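Long-range contact in transcriptional regulator, ROK family (Vibrio cholerae O1 biovar eltor, PDB 1Z05), which probably binds DNA and regulates transcription, as a zinc-containing member of the ROK family and homolog of E. coli Mlc: residues 359-364 with 392-397. Numbering follows the deposited sequence.
Sequences EKILIG and QDLKLV
Ile361 and Val397 bond through their backbones where strands 360-364 and 395-397 run parallel, 17° apart and 4.9 Å between axes. Ile361 N donates to Lys395 O at 3.1 Å. Val397 N returns a bond to Ile361 O at 3.0 Å, and Ile363 N donates to Val397 O at 2.9 Å. The three bonds join the strands in a parallel pattern, with Ile361 using both its N and its O. Leu362 CA also approaches Val397 O in a CA-H...O contact.

On one face, Leu362 and Val397 lie side by side. Their methyls CD2 and CG2 are only 3.2 Å apart, a tight fit. Val397 CG1 is anti to the carbonyl carbon (chi1 -47°), which turns CG2 toward Leu362 CD2 and Lys360 CE. The extended Lys360 chain crosses Val397 at about a right angle, its CE 3.9 Å from Val397 CG2. Lys360 NZ forms a salt bridge with Asp233 OD1 and a hydrogen bond to His230 O.

On the other face, Leu396 CD1 meets Ile361 CG2 at 3.5 Å and also reaches Ile363 CG1. Leu394 CG packs on Ile361 CG1 at 4.0 Å, and its CD1 touches the Glu359-Lys360 peptide. Helix 371-385 packs on Leu396 and Ile363.

Strand 395-398 is outermost in this chain's five-stranded mixed sheet. Helices 371-385 and 388-391 link the two strands in a beta-alpha-beta crossover. With the 3-2-1-4-5 strand order this fits the ASKHA (acetate and sugar kinase/Hsc70/actin) fold of ROK proteins.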
# COMPACT_ATOMS: atom_id res chain seq x y z
N GLU A 359 -3.95 5.36 -11.95
CA GLU A 359 -4.84 6.06 -12.89
C GLU A 359 -4.21 7.36 -13.39
O GLU A 359 -4.73 7.99 -14.30
CB GLU A 359 -6.19 6.37 -12.25
CG GLU A 359 -6.94 5.16 -11.71
CD GLU A 359 -8.13 5.55 -10.87
OE1 GLU A 359 -8.03 5.55 -9.62
OE2 GLU A 359 -9.18 5.88 -11.47
N LYS A 360 -3.08 7.76 -12.80
CA LYS A 360 -2.42 9.01 -13.19
C LYS A 360 -0.97 9.06 -12.74
O LYS A 360 -0.63 8.59 -11.65
CB LYS A 360 -3.19 10.21 -12.62
CG LYS A 360 -3.06 11.48 -13.43
CD LYS A 360 -4.04 12.51 -12.92
CE LYS A 360 -3.96 13.79 -13.72
NZ LYS A 360 -4.84 14.82 -13.12
N ILE A 361 -0.13 9.65 -13.59
CA ILE A 361 1.29 9.84 -13.28
C ILE A 361 1.59 11.34 -13.26
O ILE A 361 1.31 12.04 -14.23
CB ILE A 361 2.23 9.16 -14.33
CG1 ILE A 361 1.89 7.68 -14.52
CG2 ILE A 361 3.71 9.37 -13.94
CD1 ILE A 361 1.97 6.83 -13.26
N LEU A 362 2.16 11.81 -12.15
CA LEU A 362 2.64 13.19 -12.08
C LEU A 362 4.16 13.22 -12.00
O LEU A 362 4.77 12.39 -11.34
CB LEU A 362 2.07 13.95 -10.88
CG LEU A 362 0.59 13.93 -10.51
CD1 LEU A 362 0.31 15.01 -9.48
CD2 LEU A 362 -0.29 14.14 -11.71
N ILE A 363 4.74 14.21 -12.67
CA ILE A 363 6.17 14.44 -12.67
C ILE A 363 6.47 15.75 -11.94
O ILE A 363 5.88 16.79 -12.24
CB ILE A 363 6.72 14.48 -14.13
CG1 ILE A 363 6.32 13.20 -14.91
CG2 ILE A 363 8.23 14.69 -14.15
CD1 ILE A 363 7.00 11.90 -14.39
N GLY A 364 7.37 15.70 -10.98
CA GLY A 364 7.78 16.89 -10.25
C GLY A 364 9.28 17.08 -10.26
O GLY A 364 10.05 16.12 -10.13
N GLN A 392 -3.26 2.89 -21.28
CA GLN A 392 -4.11 3.40 -22.36
C GLN A 392 -4.58 4.84 -22.15
O GLN A 392 -4.32 5.72 -22.97
CB GLN A 392 -5.31 2.48 -22.62
CG GLN A 392 -5.09 1.50 -23.78
CD GLN A 392 -6.25 0.53 -23.99
OE1 GLN A 392 -7.34 0.68 -23.41
NE2 GLN A 392 -6.02 -0.48 -24.82
N ASP A 393 -5.28 5.07 -21.04
CA ASP A 393 -5.83 6.38 -20.70
C ASP A 393 -4.99 7.05 -19.62
O ASP A 393 -5.51 7.81 -18.79
CB ASP A 393 -7.29 6.23 -20.26
CG ASP A 393 -7.55 4.95 -19.48
OD1 ASP A 393 -6.80 4.66 -18.51
OD2 ASP A 393 -8.50 4.22 -19.84
N LEU A 394 -3.70 6.77 -19.64
CA LEU A 394 -2.81 7.21 -18.58
C LEU A 394 -2.21 8.57 -18.89
O LEU A 394 -1.38 8.72 -19.79
CB LEU A 394 -1.71 6.16 -18.33
CG LEU A 394 -0.89 6.17 -17.04
CD1 LEU A 394 -1.76 6.32 -15.80
CD2 LEU A 394 -0.08 4.90 -16.97
N LYS A 395 -2.66 9.58 -18.14
CA LYS A 395 -2.15 10.93 -18.29
C LYS A 395 -0.80 11.07 -17.61
O LYS A 395 -0.62 10.61 -16.47
CB LYS A 395 -3.12 11.97 -17.71
CG LYS A 395 -3.89 12.77 -18.76
CD LYS A 395 -4.87 11.90 -19.54
CE LYS A 395 -5.82 12.74 -20.38
NZ LYS A 395 -6.83 13.44 -19.53
N LEU A 396 0.15 11.66 -18.34
CA LEU A 396 1.44 12.07 -17.78
C LEU A 396 1.43 13.59 -17.62
O LEU A 396 1.44 14.31 -18.62
CB LEU A 396 2.58 11.65 -18.70
CG LEU A 396 4.00 11.69 -18.16
CD1 LEU A 396 4.23 10.53 -17.22
CD2 LEU A 396 5.00 11.62 -19.30
N VAL A 397 1.38 14.08 -16.39
CA VAL A 397 1.25 15.53 -16.19
C VAL A 397 2.22 16.12 -15.16
O VAL A 397 2.70 15.42 -14.26
CB VAL A 397 -0.23 15.99 -15.90
CG1 VAL A 397 -1.22 15.36 -16.88
CG2 VAL A 397 -0.64 15.71 -14.49